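Long-range contacts in core protein VP7 (African horsesickness virus, PDB 1AHS), which forms, as a trimer, the surface of the viral core, binds the structural protein VP3 beneath it and probably takes part in receptor binding: residues V35-G40 with V106-P111; F61-L66 with V92-V97; P81-T86 with R114-Q119. All blocks are in the same frame, centred on the assembly; numbering follows the deposited sequence.

Interaction 1 of 3, residues V35-G40 with V106-P111; sequences VCMDAG and VNVGNP
In the beta sandwich that makes up the top domain of VP7, Met-37 and Val-108 meet between the two sheets, one from strand 32-37 and the other from strand 106-110. The short strand segments pass 8.6 Å apart with their directions turned by 37°, and side chains rather than backbones fill the gap. Met-37 CE presses on Val-108 CG1 at 3.5 Å, tighter than an ordinary carbon contact, while its sulphur SD lies 4.0 Å from Asn-110 CB. The bend at the last torsion (chi3 81°) is what turns CE onto the valine.

Beyond the strand end the contact becomes polar. Asn-110, with CG anti to its backbone N (chi1 -178°), donates from ND2 to Asp-38 O at 2.7 Å. That oxygen lies practically in the amide plane, although the nitrogen approaches from above the carbonyl plane of Asp-38. Arg-114 O takes a second bond from ND2, and OD1 bonds to Ser-116 OG; three bonds therefore grip one buried amide and fix its rotation. Here the two segments converge, Gly-40 CA lying 4.0 Å from Pro-111 CA. Apolar side chains between the sheets, followed by a buried asparagine whose amide bonds to the backbone of Asp-38 and Arg-114, are thus the worked example, set in the face-to-face packing of an antiparallel beta sandwich.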
ATOM      1  N   VAL B  35       8.322   6.687   7.962  1.00 24.62           N
ATOM      2  CA  VAL B  35       9.407   7.658   8.105  1.00 19.66           C
ATOM      3  C   VAL B  35      10.700   7.004   7.617  1.00 21.70           C
ATOM      4  O   VAL B  35      11.010   5.862   7.962  1.00 20.89           O
ATOM      5  CB  VAL B  35       9.444   8.319   9.540  1.00 25.75           C
ATOM      6  CG1 VAL B  35       8.854   7.422  10.553  1.00 30.48           C
ATOM      7  CG2 VAL B  35      10.817   8.736   9.937  1.00 21.19           C
ATOM      8  N   CYS B  36      11.305   7.635   6.625  1.00 21.96           N
ATOM      9  CA  CYS B  36      12.517   7.154   6.015  1.00 22.75           C
ATOM     10  C   CYS B  36      13.627   7.634   6.894  1.00 24.39           C
ATOM     11  O   CYS B  36      13.674   8.808   7.195  1.00 30.29           O
ATOM     12  CB  CYS B  36      12.677   7.757   4.617  1.00 16.83           C
ATOM     13  SG  CYS B  36      11.543   7.086   3.381  1.00 26.31           S
ATOM     14  N   MET B  37      14.558   6.768   7.268  1.00 25.21           N
ATOM     15  CA  MET B  37      15.641   7.187   8.158  1.00 24.41           C
ATOM     16  C   MET B  37      17.029   6.790   7.728  1.00 24.62           C
ATOM     17  O   MET B  37      17.294   5.619   7.470  1.00 29.95           O
ATOM     18  CB  MET B  37      15.415   6.606   9.552  1.00 24.91           C
ATOM     19  CG  MET B  37      14.111   6.970  10.174  1.00 21.99           C
ATOM     20  SD  MET B  37      14.050   6.388  11.779  1.00 30.19           S
ATOM     21  CE  MET B  37      15.018   7.747  12.517  1.00 20.14           C
ATOM     22  N   ASP B  38      17.923   7.754   7.676  1.00 26.24           N
ATOM     23  CA  ASP B  38      19.301   7.474   7.344  1.00 30.75           C
ATOM     24  C   ASP B  38      19.924   6.661   8.482  1.00 34.26           C
ATOM     25  O   ASP B  38      19.310   6.422   9.526  1.00 34.08           O
ATOM     26  CB  ASP B  38      20.089   8.752   7.233  1.00 36.24           C
ATOM     27  CG  ASP B  38      21.078   8.725   6.104  1.00 52.75           C
ATOM     28  OD1 ASP B  38      21.661   7.642   5.773  1.00 54.36           O
ATOM     29  OD2 ASP B  38      21.249   9.817   5.517  1.00 64.17           O
ATOM     30  N   ALA B  39      21.162   6.243   8.268  1.00 37.31           N
ATOM     31  CA  ALA B  39      21.910   5.453   9.232  1.00 36.01           C
ATOM     32  C   ALA B  39      22.263   6.280  10.475  1.00 37.34           C
ATOM     33  O   ALA B  39      22.686   7.440  10.365  1.00 37.65           O
ATOM     34  CB  ALA B  39      23.170   4.947   8.583  1.00 33.25           C
ATOM     35  N   GLY B  40      22.088   5.676  11.645  1.00 34.73           N
ATOM     36  CA  GLY B  40      22.398   6.345  12.893  1.00 37.46           C
ATOM     37  C   GLY B  40      21.536   7.558  13.203  1.00 37.39           C
ATOM     38  O   GLY B  40      21.938   8.423  14.032  1.00 35.89           O
ATOM     39  N   VAL B 106       6.826  11.044  20.713  1.00 31.14           N
ATOM     40  CA  VAL B 106       7.047   9.767  20.035  1.00 28.69           C
ATOM     41  C   VAL B 106       8.395   9.930  19.356  1.00 30.68           C
ATOM     42  O   VAL B 106       8.541  10.813  18.521  1.00 30.32           O
ATOM     43  CB  VAL B 106       5.983   9.513  18.991  1.00 27.49           C
ATOM     44  CG1 VAL B 106       6.314   8.287  18.194  1.00 25.24           C
ATOM     45  CG2 VAL B 106       4.662   9.296  19.679  1.00 28.43           C
ATOM     46  N   ASN B 107       9.419   9.212  19.825  1.00 31.95           N
ATOM     47  CA  ASN B 107      10.766   9.316  19.233  1.00 26.40           C
ATOM     48  C   ASN B 107      11.044   8.054  18.468  1.00 27.04           C
ATOM     49  O   ASN B 107      10.660   6.936  18.840  1.00 25.40           O
ATOM     50  CB  ASN B 107      11.864   9.564  20.256  1.00 32.92           C
ATOM     51  CG  ASN B 107      11.674  10.867  21.016  1.00 38.90           C
ATOM     52  OD1 ASN B 107      11.853  11.951  20.493  1.00 44.84           O
ATOM     53  ND2 ASN B 107      11.305  10.751  22.270  1.00 47.99           N
ATOM     54  N   VAL B 108      11.810   8.237  17.428  1.00 25.69           N
ATOM     55  CA  VAL B 108      12.056   7.164  16.519  1.00 23.45           C
ATOM     56  C   VAL B 108      13.577   7.104  16.357  1.00 22.93           C
ATOM     57  O   VAL B 108      14.250   8.144  16.361  1.00 20.23           O
ATOM     58  CB  VAL B 108      11.250   7.551  15.245  1.00 22.15           C
ATOM     59  CG1 VAL B 108      12.084   8.310  14.249  1.00 18.38           C
ATOM     60  CG2 VAL B 108      10.477   6.438  14.739  1.00 21.10           C
ATOM     61  N   GLY B 109      14.140   5.902  16.360  1.00 22.53           N
ATOM     62  CA  GLY B 109      15.573   5.822  16.211  1.00 19.21           C
ATOM     63  C   GLY B 109      16.054   4.715  15.310  1.00 21.55           C
ATOM     64  O   GLY B 109      15.485   3.630  15.290  1.00 21.65           O
ATOM     65  N   ASN B 110      17.121   5.003  14.580  1.00 21.97           N
ATOM     66  CA  ASN B 110      17.746   4.032  13.681  1.00 26.42           C
ATOM     67  C   ASN B 110      19.257   4.067  13.960  1.00 31.48           C
ATOM     68  O   ASN B 110      20.011   4.697  13.219  1.00 33.56           O
ATOM     69  CB  ASN B 110      17.460   4.380  12.211  1.00 28.45           C
ATOM     70  CG  ASN B 110      18.043   3.368  11.235  1.00 25.73           C
ATOM     71  OD1 ASN B 110      17.885   2.144  11.392  1.00 27.75           O
ATOM     72  ND2 ASN B 110      18.692   3.872  10.210  1.00 22.41           N
ATOM     73  N   PRO B 111      19.702   3.462  15.086  1.00 32.30           N
ATOM     74  CA  PRO B 111      21.122   3.457  15.422  1.00 29.94           C
ATOM     75  C   PRO B 111      21.978   2.642  14.469  1.00 32.17           C
ATOM     76  O   PRO B 111      23.164   2.940  14.297  1.00 35.99           O
ATOM     77  CB  PRO B 111      21.119   2.867  16.822  1.00 26.53           C
ATOM     78  CG  PRO B 111      19.956   1.927  16.799  1.00 24.85           C
ATOM     79  CD  PRO B 111      18.924   2.772  16.133  1.00 30.39           C
TER

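Interaction 2 of 3, residues F61-L66 with V92-V97; sequences FVWRPL and VAAGDV
Trp-63 is the centre of this contact, its indole lying against the backbone of Val-92, Ala-93 and Ala-94. NE1 donates to Val-92 O at 3.3 Å; the oxygen sits at the ring edge, close to the indole plane, whereas seen from the acceptor the donor stands well above the carbonyl plane. Ala-94 CA lies over one face, 4.1 Å from the centroid of the five-membered ring, in a CH-pi contact, and Ala-94 CB rests 4.1 Å from CZ2. The tryptophan backbone is engaged as well: Gly-95 N donates to Trp-63 O at 3.3 Å, nearly in line with the C=O bond (171°). Further along, Val-62 CG1 meets Val-97 CG2 at 4.2 Å.

What positions this shell is a type II turn from Ala-93 to Asp-96, with Gly-95 taking the positive phi (93°) of its third place. A water sits where turn and strand face each other, accepting from Trp-63 N at 3.0 Å and donating to Ala-93 O and Asp-96 O, so that three backbone groups share one bridge. Deeper in, Trp-63 packs on Leu-118, Phe-120 and Val-85. Arg-64 forms a salt bridge with Glu-121 of its own chain and reaches the subunit interface with NE, which bonds to Ala-7 O of the second subunit. The whole is a connection at the margin of a beta sandwich, carrying the chain from strand 90-92 of one sheet to strand 98-100 of the other, with a tryptophan held through its indole NE1 and its backbone O.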
ATOM      1  N   PHE B  61      -1.991   2.740  17.635  1.00 27.65           N
ATOM      2  CA  PHE B  61      -1.135   2.398  16.494  1.00 28.16           C
ATOM      3  C   PHE B  61      -0.097   1.306  16.728  1.00 28.97           C
ATOM      4  O   PHE B  61       0.150   0.954  17.864  1.00 25.92           O
ATOM      5  CB  PHE B  61      -0.420   3.633  16.011  1.00 23.96           C
ATOM      6  CG  PHE B  61       0.723   4.072  16.880  1.00 28.17           C
ATOM      7  CD1 PHE B  61       1.965   3.465  16.781  1.00 28.99           C
ATOM      8  CD2 PHE B  61       0.591   5.192  17.701  1.00 28.55           C
ATOM      9  CE1 PHE B  61       3.051   3.971  17.471  1.00 24.89           C
ATOM     10  CE2 PHE B  61       1.665   5.701  18.393  1.00 23.52           C
ATOM     11  CZ  PHE B  61       2.894   5.092  18.275  1.00 28.28           C
ATOM     12  N   VAL B  62       0.438   0.725  15.652  1.00 25.78           N
ATOM     13  CA  VAL B  62       1.518  -0.263  15.744  1.00 20.77           C
ATOM     14  C   VAL B  62       2.566   0.214  14.794  1.00 24.13           C
ATOM     15  O   VAL B  62       2.246   0.909  13.855  1.00 25.45           O
ATOM     16  CB  VAL B  62       1.186  -1.668  15.237  1.00 20.38           C
ATOM     17  CG1 VAL B  62       0.411  -2.358  16.202  1.00 25.27           C
ATOM     18  CG2 VAL B  62       0.411  -1.642  13.989  1.00 23.29           C
ATOM     19  N   TRP B  63       3.827  -0.104  15.052  1.00 27.03           N
ATOM     20  CA  TRP B  63       4.875   0.261  14.113  1.00 26.28           C
ATOM     21  C   TRP B  63       5.686  -0.993  13.775  1.00 27.89           C
ATOM     22  O   TRP B  63       5.579  -2.024  14.440  1.00 28.95           O
ATOM     23  CB  TRP B  63       5.780   1.333  14.693  1.00 23.71           C
ATOM     24  CG  TRP B  63       6.652   0.846  15.767  1.00 28.78           C
ATOM     25  CD1 TRP B  63       6.336   0.700  17.085  1.00 28.31           C
ATOM     26  CD2 TRP B  63       8.004   0.414  15.624  1.00 31.04           C
ATOM     27  NE1 TRP B  63       7.412   0.201  17.768  1.00 27.10           N
ATOM     28  CE2 TRP B  63       8.450   0.015  16.893  1.00 29.38           C
ATOM     29  CE3 TRP B  63       8.891   0.313  14.530  1.00 30.89           C
ATOM     30  CZ2 TRP B  63       9.744  -0.477  17.106  1.00 27.04           C
ATOM     31  CZ3 TRP B  63      10.190  -0.182  14.749  1.00 21.89           C
ATOM     32  CH2 TRP B  63      10.594  -0.566  16.022  1.00 19.97           C
ATOM     33  N   ARG B  64       6.374  -0.956  12.648  1.00 27.55           N
ATOM     34  CA  ARG B  64       7.251  -2.038  12.261  1.00 23.57           C
ATOM     35  C   ARG B  64       8.156  -1.599  11.147  1.00 21.28           C
ATOM     36  O   ARG B  64       7.871  -0.636  10.450  1.00 18.99           O
ATOM     37  CB  ARG B  64       6.539  -3.372  11.987  1.00 25.74           C
ATOM     38  CG  ARG B  64       5.402  -3.374  11.077  1.00 29.87           C
ATOM     39  CD  ARG B  64       4.105  -3.251  11.857  1.00 35.85           C
ATOM     40  NE  ARG B  64       3.186  -4.380  11.696  1.00 35.72           N
ATOM     41  CZ  ARG B  64       2.058  -4.322  11.000  1.00 33.33           C
ATOM     42  NH1 ARG B  64       1.702  -3.195  10.374  1.00 40.28           N
ATOM     43  NH2 ARG B  64       1.276  -5.379  10.969  1.00 37.64           N
ATOM     44  N   PRO B  65       9.359  -2.148  11.118  1.00 22.51           N
ATOM     45  CA  PRO B  65      10.348  -1.822  10.100  1.00 20.67           C
ATOM     46  C   PRO B  65      10.000  -2.558   8.826  1.00 21.72           C
ATOM     47  O   PRO B  65       9.211  -3.497   8.870  1.00 22.14           O
ATOM     48  CB  PRO B  65      11.636  -2.354  10.719  1.00 21.79           C
ATOM     49  CG  PRO B  65      11.181  -3.558  11.463  1.00 21.89           C
ATOM     50  CD  PRO B  65       9.917  -3.069  12.123  1.00 21.19           C
ATOM     51  N   LEU B  66      10.508  -2.096   7.684  1.00 23.25           N
ATOM     52  CA  LEU B  66      10.214  -2.806   6.459  1.00 23.07           C
ATOM     53  C   LEU B  66      11.386  -3.698   6.232  1.00 19.83           C
ATOM     54  O   LEU B  66      12.510  -3.221   6.109  1.00 13.01           O
ATOM     55  CB  LEU B  66      10.096  -1.888   5.242  1.00 18.31           C
ATOM     56  CG  LEU B  66       9.080  -0.768   5.034  1.00 19.56           C
ATOM     57  CD1 LEU B  66       8.505  -0.839   3.626  1.00 16.43           C
ATOM     58  CD2 LEU B  66       8.008  -0.809   6.066  1.00 18.70           C
ATOM     59  N   VAL B  92       8.644   1.034  23.024  1.00 39.61           N
ATOM     60  CA  VAL B  92       7.545   0.217  22.505  1.00 36.55           C
ATOM     61  C   VAL B  92       8.070  -0.727  21.438  1.00 34.18           C
ATOM     62  O   VAL B  92       8.901  -0.358  20.607  1.00 32.59           O
ATOM     63  CB  VAL B  92       6.415   1.083  21.899  1.00 38.18           C
ATOM     64  CG1 VAL B  92       5.315   0.191  21.375  1.00 38.18           C
ATOM     65  CG2 VAL B  92       5.851   2.009  22.942  1.00 38.41           C
ATOM     66  N   ALA B  93       7.550  -1.940  21.452  1.00 34.08           N
ATOM     67  CA  ALA B  93       7.956  -2.966  20.519  1.00 33.75           C
ATOM     68  C   ALA B  93       7.155  -3.021  19.209  1.00 33.62           C
ATOM     69  O   ALA B  93       5.991  -2.619  19.174  1.00 38.42           O
ATOM     70  CB  ALA B  93       7.892  -4.287  21.215  1.00 32.76           C
ATOM     71  N   ALA B  94       7.801  -3.479  18.129  1.00 34.02           N
ATOM     72  CA  ALA B  94       7.145  -3.629  16.828  1.00 31.96           C
ATOM     73  C   ALA B  94       6.095  -4.705  17.007  1.00 29.83           C
ATOM     74  O   ALA B  94       6.355  -5.707  17.680  1.00 35.90           O
ATOM     75  CB  ALA B  94       8.146  -4.054  15.789  1.00 30.85           C
ATOM     76  N   GLY B  95       4.898  -4.504  16.469  1.00 25.70           N
ATOM     77  CA  GLY B  95       3.871  -5.529  16.636  1.00 24.32           C
ATOM     78  C   GLY B  95       2.913  -5.408  17.813  1.00 28.25           C
ATOM     79  O   GLY B  95       1.873  -6.085  17.857  1.00 33.15           O
ATOM     80  N   ASP B  96       3.245  -4.549  18.776  1.00 33.26           N
ATOM     81  CA  ASP B  96       2.394  -4.340  19.947  1.00 34.78           C
ATOM     82  C   ASP B  96       1.577  -3.110  19.695  1.00 30.79           C
ATOM     83  O   ASP B  96       2.123  -2.086  19.274  1.00 30.42           O
ATOM     84  CB  ASP B  96       3.215  -4.034  21.206  1.00 43.00           C
ATOM     85  CG  ASP B  96       3.881  -5.256  21.825  1.00 49.98           C
ATOM     86  OD1 ASP B  96       3.620  -6.419  21.403  1.00 56.13           O
ATOM     87  OD2 ASP B  96       4.685  -5.014  22.763  1.00 56.88           O
ATOM     88  N   VAL B  97       0.293  -3.195  20.019  1.00 33.25           N
ATOM     89  CA  VAL B  97      -0.644  -2.075  19.878  1.00 35.16           C
ATOM     90  C   VAL B  97      -0.371  -1.068  21.003  1.00 34.55           C
ATOM     91  O   VAL B  97      -0.423  -1.438  22.168  1.00 39.89           O
ATOM     92  CB  VAL B  97      -2.106  -2.553  20.015  1.00 33.27           C
ATOM     93  CG1 VAL B  97      -3.045  -1.438  19.689  1.00 31.23           C
ATOM     94  CG2 VAL B  97      -2.378  -3.709  19.088  1.00 31.32           C
TER
HETATM   95  O   HOH W   1       4.103  -1.221  17.860  1.00 28.69           O

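Interaction 3 of 3, residues P81-T86 with R114-Q119; sequences PGTFVT and RRSILQ
Apolar packing carries most of this contact, with Leu-118 reaching across to Thr-83 and Val-85. Its two methyls divide the work: CD1 lies 4.1 Å from Thr-83 CG2, and CD2 lies 4.1 Å from Val-85 CG2. In both pairs the side chains run alongside one another in opposite senses; Val-85 and Leu-118 project from facing sheets, whereas Thr-83 lies just before its strand. The threonine methyl CG2 also comes within 3.9 Å of Ser-116 OG.

The polar part begins with the buried Ser-116, whose OG bonds to Ala-80 N, in the residue before Pro-81, and to Asn-110 OD1. At the solvent-facing end, Pro-81 CD lies over a face of the Arg-114 guanidinium, 4.0 Å above its plane and displaced toward the rim.

Strand 84-87 belongs to the four-stranded sheet, between 106-110 and 90-92, while strand 116-122 is the middle one of the five-stranded sheet, flanked by 32-37 and 59-65. Val-108 from the one sheet and Trp-63 from the other also pack on Val-85.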
ATOM      1  N   PRO B  81      19.016  -3.341  11.656  1.00 36.08           N
ATOM      2  CA  PRO B  81      18.452  -3.905  12.881  1.00 36.60           C
ATOM      3  C   PRO B  81      18.550  -2.874  14.019  1.00 34.52           C
ATOM      4  O   PRO B  81      19.186  -1.814  13.874  1.00 34.69           O
ATOM      5  CB  PRO B  81      19.344  -5.106  13.115  1.00 40.22           C
ATOM      6  CG  PRO B  81      20.705  -4.578  12.630  1.00 37.93           C
ATOM      7  CD  PRO B  81      20.369  -3.863  11.383  1.00 36.60           C
ATOM      8  N   GLY B  82      17.856  -3.136  15.116  1.00 31.33           N
ATOM      9  CA  GLY B  82      17.928  -2.205  16.231  1.00 32.45           C
ATOM     10  C   GLY B  82      17.137  -0.912  16.157  1.00 31.56           C
ATOM     11  O   GLY B  82      17.421   0.018  16.912  1.00 32.91           O
ATOM     12  N   THR B  83      16.191  -0.826  15.226  1.00 29.50           N
ATOM     13  CA  THR B  83      15.348   0.347  15.112  1.00 27.85           C
ATOM     14  C   THR B  83      14.438   0.340  16.354  1.00 30.24           C
ATOM     15  O   THR B  83      14.043  -0.743  16.818  1.00 26.09           O
ATOM     16  CB  THR B  83      14.468   0.251  13.850  1.00 26.79           C
ATOM     17  OG1 THR B  83      13.773  -0.996  13.842  1.00 27.70           O
ATOM     18  CG2 THR B  83      15.296   0.360  12.613  1.00 20.05           C
ATOM     19  N   PHE B  84      14.151   1.510  16.937  1.00 30.74           N
ATOM     20  CA  PHE B  84      13.256   1.564  18.116  1.00 29.87           C
ATOM     21  C   PHE B  84      12.304   2.754  18.049  1.00 31.67           C
ATOM     22  O   PHE B  84      12.536   3.711  17.309  1.00 33.27           O
ATOM     23  CB  PHE B  84      14.021   1.571  19.470  1.00 25.38           C
ATOM     24  CG  PHE B  84      14.912   2.763  19.664  1.00 24.77           C
ATOM     25  CD1 PHE B  84      14.382   3.994  20.015  1.00 27.68           C
ATOM     26  CD2 PHE B  84      16.263   2.674  19.413  1.00 22.60           C
ATOM     27  CE1 PHE B  84      15.178   5.129  20.106  1.00 25.88           C
ATOM     28  CE2 PHE B  84      17.065   3.790  19.497  1.00 23.31           C
ATOM     29  CZ  PHE B  84      16.523   5.027  19.845  1.00 27.74           C
ATOM     30  N   VAL B  85      11.245   2.689  18.838  1.00 32.64           N
ATOM     31  CA  VAL B  85      10.259   3.744  18.909  1.00 30.31           C
ATOM     32  C   VAL B  85       9.947   3.902  20.414  1.00 30.49           C
ATOM     33  O   VAL B  85       9.773   2.899  21.116  1.00 24.17           O
ATOM     34  CB  VAL B  85       8.988   3.323  18.087  1.00 29.61           C
ATOM     35  CG1 VAL B  85       7.807   4.206  18.419  1.00 25.79           C
ATOM     36  CG2 VAL B  85       9.278   3.412  16.607  1.00 24.73           C
ATOM     37  N   THR B  86      10.066   5.115  20.952  1.00 29.25           N
ATOM     38  CA  THR B  86       9.696   5.305  22.349  1.00 26.91           C
ATOM     39  C   THR B  86       8.484   6.237  22.408  1.00 29.47           C
ATOM     40  O   THR B  86       8.368   7.162  21.594  1.00 26.38           O
ATOM     41  CB  THR B  86      10.847   5.869  23.217  1.00 25.10           C
ATOM     42  OG1 THR B  86      11.304   7.127  22.718  1.00 27.71           O
ATOM     43  CG2 THR B  86      11.981   4.926  23.234  1.00 26.37           C
ATOM     44  N   ARG B 114      22.681   1.058   8.287  1.00 31.76           N
ATOM     45  CA  ARG B 114      22.171   1.209   6.948  1.00 31.45           C
ATOM     46  C   ARG B 114      20.838   1.935   7.059  1.00 34.05           C
ATOM     47  O   ARG B 114      20.362   2.153   8.164  1.00 35.54           O
ATOM     48  CB  ARG B 114      22.060  -0.142   6.252  1.00 26.18           C
ATOM     49  CG  ARG B 114      21.299  -1.193   6.966  1.00 27.97           C
ATOM     50  CD  ARG B 114      21.205  -2.486   6.136  1.00 30.66           C
ATOM     51  NE  ARG B 114      21.861  -3.639   6.775  1.00 42.83           N
ATOM     52  CZ  ARG B 114      21.243  -4.706   7.304  1.00 46.16           C
ATOM     53  NH1 ARG B 114      19.924  -4.812   7.295  1.00 48.03           N
ATOM     54  NH2 ARG B 114      21.953  -5.671   7.882  1.00 54.23           N
ATOM     55  N   ARG B 115      20.288   2.392   5.941  1.00 30.90           N
ATOM     56  CA  ARG B 115      19.022   3.098   5.953  1.00 24.54           C
ATOM     57  C   ARG B 115      17.872   2.210   6.363  1.00 24.89           C
ATOM     58  O   ARG B 115      17.953   0.990   6.229  1.00 26.89           O
ATOM     59  CB  ARG B 115      18.771   3.684   4.581  1.00 23.09           C
ATOM     60  CG  ARG B 115      19.744   4.784   4.268  1.00 26.92           C
ATOM     61  CD  ARG B 115      19.687   5.132   2.802  1.00 35.67           C
ATOM     62  NE  ARG B 115      20.331   4.138   1.945  1.00 45.20           N
ATOM     63  CZ  ARG B 115      20.487   4.282   0.626  1.00 46.67           C
ATOM     64  NH1 ARG B 115      20.037   5.374   0.011  1.00 42.14           N
ATOM     65  NH2 ARG B 115      21.159   3.367  -0.067  1.00 50.33           N
ATOM     66  N   SER B 116      16.801   2.811   6.879  1.00 25.27           N
ATOM     67  CA  SER B 116      15.628   2.041   7.286  1.00 25.49           C
ATOM     68  C   SER B 116      14.346   2.827   7.023  1.00 24.53           C
ATOM     69  O   SER B 116      14.405   4.048   6.904  1.00 27.84           O
ATOM     70  CB  SER B 116      15.702   1.725   8.779  1.00 22.20           C
ATOM     71  OG  SER B 116      16.826   0.905   9.089  1.00 32.34           O
ATOM     72  N   ILE B 117      13.214   2.136   6.860  1.00 23.24           N
ATOM     73  CA  ILE B 117      11.940   2.838   6.702  1.00 20.27           C
ATOM     74  C   ILE B 117      11.029   2.226   7.758  1.00 24.97           C
ATOM     75  O   ILE B 117      11.014   1.006   7.895  1.00 25.50           O
ATOM     76  CB  ILE B 117      11.265   2.638   5.343  1.00 12.24           C
ATOM     77  CG1 ILE B 117      12.071   3.247   4.219  1.00 11.85           C
ATOM     78  CG2 ILE B 117       9.958   3.405   5.297  1.00 14.45           C
ATOM     79  CD1 ILE B 117      11.377   3.094   2.918  1.00 14.45           C
ATOM     80  N   LEU B 118      10.353   3.052   8.562  1.00 25.17           N
ATOM     81  CA  LEU B 118       9.420   2.553   9.575  1.00 22.99           C
ATOM     82  C   LEU B 118       8.019   2.935   9.153  1.00 24.38           C
ATOM     83  O   LEU B 118       7.779   4.074   8.711  1.00 20.33           O
ATOM     84  CB  LEU B 118       9.673   3.193  10.930  1.00 28.84           C
ATOM     85  CG  LEU B 118      10.734   2.662  11.882  1.00 31.16           C
ATOM     86  CD1 LEU B 118      12.033   2.347  11.197  1.00 33.05           C
ATOM     87  CD2 LEU B 118      10.963   3.724  12.907  1.00 33.19           C
ATOM     88  N   GLN B 119       7.095   2.002   9.354  1.00 22.94           N
ATOM     89  CA  GLN B 119       5.702   2.191   9.022  1.00 23.32           C
ATOM     90  C   GLN B 119       4.872   2.300  10.298  1.00 22.55           C
ATOM     91  O   GLN B 119       5.111   1.529  11.216  1.00 21.19           O
ATOM     92  CB  GLN B 119       5.238   0.976   8.223  1.00 21.44           C
ATOM     93  CG  GLN B 119       3.765   0.942   8.008  1.00 23.79           C
ATOM     94  CD  GLN B 119       3.277  -0.281   7.272  1.00 28.42           C
ATOM     95  OE1 GLN B 119       3.486  -0.400   6.056  1.00 34.38           O
ATOM     96  NE2 GLN B 119       2.558  -1.169   7.984  1.00 24.62           N
TER

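The three contacts all join the two sheets of one sandwich, interaction 2 at its margin. Interactions 1 and 3 are almost merged, with centres 5 Å apart: Val-108 CG2 packs on Leu-118 CD2 at 3.3 Å, and strands 32-37 and 116-122 are neighbours in one sheet as 106-110 and 84-87 are in the other. The centres of interactions 2 and 3 are 10 Å apart, and the two touch through Trp-63 CD2 and Val-85 CG2 at 3.4 Å. The centres of interactions 1 and 2 are 14 Å apart and no atoms touch, so interaction 3 is the bridge. Along the chain, interaction 2 nests within the loop closed by interaction 1, whereas interaction 3 alternates with both.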